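Side-chain contact in terminal oxygenase component of carbazole 1,9a-dioxygenase (Sphingomonas, PDB 3GKQ), which probably dihydroxylates carbazole at a non-haem iron centre, using electrons relayed through its Rieske [2Fe-2S] cluster: residues Q299-R304 with A316-K321. Sequence-based numbering, arbitrary orientation.
Sequences QMLGRR and AEFREK
L301 and R303, two residues apart on strand 294-304, reach the neighbouring residues F318 and E317 of helix 308-328, a worked example of helix-on-sheet packing in which an apolar contact sits beside an ion pair. Strand and helix follow each other in the Bet v 1-like (helix-grip) catalytic domain of this Rieske oxygenase, the helix lying against the antiparallel sheet.

The apolar part is buried. L301 brings CD1 to the rim of the F318 ring, near the ring plane and 3.9 Å from F318 CD1, while L301 CB lies 4.1 Å from F318 CE1. F318 has CG anti to its backbone N (chi1 174°), which swings the ring out from the helix toward the strand; there it also meets the ring of H164 on the adjoining strand. W322, one turn on from F318, adds to the cover over L301.

The polar part is a salt bridge at a partly exposed margin. The R303 chain runs extended to CG and CD and then bends at chi3, turning its guanidinium edge to the carboxylate. A single oxygen, E317 OE1, accepts from both terminal nitrogens: a bent bond from R303 NH2, at an unusually short 2.5 Å whose exact length is doubtful, and a weak one from R303 NH1 at 2.8 Å. A methionine in place of R303 would probably leave the E317 carboxylate without this counter-charge and T280 OG1 without its bond to NH2. The two planar groups stand 70° apart, and R303 NH2 approaches E317 OE1 on the syn side, 20° out of the carboxylate plane.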
loop_
_atom_site.group_PDB
_atom_site.type_symbol
_atom_site.label_atom_id
_atom_site.label_comp_id
_atom_site.label_asym_id
_atom_site.label_seq_id
_atom_site.Cartn_x
_atom_site.Cartn_y
_atom_site.Cartn_z
ATOM N N GLN A 299 7.818 17.071 -22.610
ATOM C CA GLN A 299 7.268 17.586 -23.865
ATOM C C GLN A 299 8.062 18.793 -24.338
ATOM O O GLN A 299 8.052 19.829 -23.680
ATOM C CB GLN A 299 5.820 18.022 -23.666
ATOM C CG GLN A 299 4.868 16.926 -23.268
ATOM C CD GLN A 299 3.549 17.477 -22.776
ATOM O OE1 GLN A 299 3.465 18.025 -21.674
ATOM N NE2 GLN A 299 2.511 17.348 -23.597
ATOM N N MET A 300 8.738 18.664 -25.477
ATOM C CA MET A 300 9.526 19.768 -26.014
ATOM C C MET A 300 8.954 20.246 -27.343
ATOM O O MET A 300 8.535 19.441 -28.178
ATOM C CB MET A 300 10.984 19.346 -26.245
ATOM C CG MET A 300 11.654 18.618 -25.082
ATOM S SD MET A 300 11.589 19.503 -23.530
ATOM C CE MET A 300 12.740 20.853 -23.861
ATOM N N LEU A 301 8.931 21.561 -27.531
ATOM C CA LEU A 301 8.458 22.150 -28.778
ATOM C C LEU A 301 9.626 22.917 -29.379
ATOM O O LEU A 301 10.283 23.708 -28.698
ATOM C CB LEU A 301 7.279 23.100 -28.537
ATOM C CG LEU A 301 5.942 22.461 -28.148
ATOM C CD1 LEU A 301 4.866 23.527 -28.139
ATOM C CD2 LEU A 301 5.575 21.356 -29.136
ATOM N N GLY A 302 9.898 22.666 -30.651
ATOM C CA GLY A 302 10.999 23.349 -31.297
ATOM C C GLY A 302 10.563 24.147 -32.507
ATOM O O GLY A 302 9.589 23.797 -33.179
ATOM N N ARG A 303 11.282 25.232 -32.773
ATOM C CA ARG A 303 10.999 26.083 -33.922
ATOM C C ARG A 303 12.300 26.628 -34.481
ATOM O O ARG A 303 13.126 27.168 -33.743
ATOM C CB ARG A 303 10.091 27.255 -33.541
ATOM C CG ARG A 303 9.962 28.297 -34.658
ATOM C CD ARG A 303 9.046 29.447 -34.272
ATOM N NE ARG A 303 7.642 29.053 -34.305
ATOM C CZ ARG A 303 6.646 29.791 -33.825
ATOM N NH1 ARG A 303 6.896 30.972 -33.268
ATOM N NH2 ARG A 303 5.396 29.347 -33.903
ATOM N N ARG A 304 12.480 26.471 -35.787
ATOM C CA ARG A 304 13.673 26.965 -36.460
ATOM C C ARG A 304 13.657 28.492 -36.360
ATOM O O ARG A 304 12.682 29.133 -36.754
ATOM C CB ARG A 304 13.658 26.523 -37.926
ATOM C CG ARG A 304 14.743 27.148 -38.774
ATOM C CD ARG A 304 14.740 26.598 -40.194
ATOM N NE ARG A 304 15.755 27.251 -41.016
ATOM C CZ ARG A 304 16.062 26.887 -42.258
ATOM N NH1 ARG A 304 15.432 25.866 -42.828
ATOM N NH2 ARG A 304 17.004 27.542 -42.931
ATOM N N ALA A 316 7.804 33.450 -26.069
ATOM C CA ALA A 316 6.585 34.086 -25.578
ATOM C C ALA A 316 5.340 33.327 -26.028
ATOM O O ALA A 316 4.406 33.131 -25.251
ATOM C CB ALA A 316 6.518 35.533 -26.065
ATOM N N GLU A 317 5.331 32.905 -27.288
ATOM C CA GLU A 317 4.198 32.168 -27.833
ATOM C C GLU A 317 4.065 30.812 -27.137
ATOM O O GLU A 317 2.953 30.334 -26.895
ATOM C CB GLU A 317 4.379 31.978 -29.342
ATOM C CG GLU A 317 3.225 31.263 -30.015
ATOM C CD GLU A 317 3.356 31.229 -31.526
ATOM O OE1 GLU A 317 4.398 30.751 -32.024
ATOM O OE2 GLU A 317 2.412 31.679 -32.216
ATOM N N PHE A 318 5.205 30.201 -26.820
ATOM C CA PHE A 318 5.232 28.906 -26.141
ATOM C C PHE A 318 4.480 29.013 -24.818
ATOM O O PHE A 318 3.554 28.247 -24.548
ATOM C CB PHE A 318 6.680 28.480 -25.868
ATOM C CG PHE A 318 6.803 27.224 -25.040
ATOM C CD1 PHE A 318 6.597 25.970 -25.612
ATOM C CD2 PHE A 318 7.102 27.298 -23.681
ATOM C CE1 PHE A 318 6.688 24.807 -24.842
ATOM C CE2 PHE A 318 7.194 26.141 -22.901
ATOM C CZ PHE A 318 6.985 24.892 -23.487
ATOM N N ARG A 319 4.887 29.982 -24.003
ATOM C CA ARG A 319 4.283 30.215 -22.698
ATOM C C ARG A 319 2.831 30.666 -22.755
ATOM O O ARG A 319 1.966 30.120 -22.070
ATOM C CB ARG A 319 5.084 31.272 -21.932
ATOM C CG ARG A 319 6.361 30.766 -21.284
ATOM C CD ARG A 319 7.189 31.913 -20.694
ATOM N NE ARG A 319 6.351 32.953 -20.105
ATOM C CZ ARG A 319 5.999 34.076 -20.729
ATOM N NH1 ARG A 319 6.420 34.311 -21.966
ATOM N NH2 ARG A 319 5.215 34.958 -20.123
ATOM N N GLU A 320 2.569 31.670 -23.582
ATOM C CA GLU A 320 1.239 32.245 -23.696
ATOM C C GLU A 320 0.189 31.477 -24.489
ATOM O O GLU A 320 -1.005 31.657 -24.258
ATOM C CB GLU A 320 1.363 33.661 -24.258
ATOM C CG GLU A 320 1.937 34.669 -23.266
ATOM C CD GLU A 320 2.646 35.827 -23.948
ATOM O OE1 GLU A 320 2.167 36.282 -25.009
ATOM O OE2 GLU A 320 3.680 36.289 -23.416
ATOM N N LYS A 321 0.610 30.613 -25.405
ATOM C CA LYS A 321 -0.366 29.895 -26.217
ATOM C C LYS A 321 -0.279 28.368 -26.239
ATOM O O LYS A 321 -1.187 27.678 -25.779
ATOM C CB LYS A 321 -0.297 30.418 -27.657
ATOM C CG LYS A 321 -1.298 29.788 -28.618
ATOM C CD LYS A 321 -1.159 30.403 -30.009
ATOM C CE LYS A 321 -2.239 29.914 -30.963
ATOM N NZ LYS A 321 -2.133 30.570 -32.306
#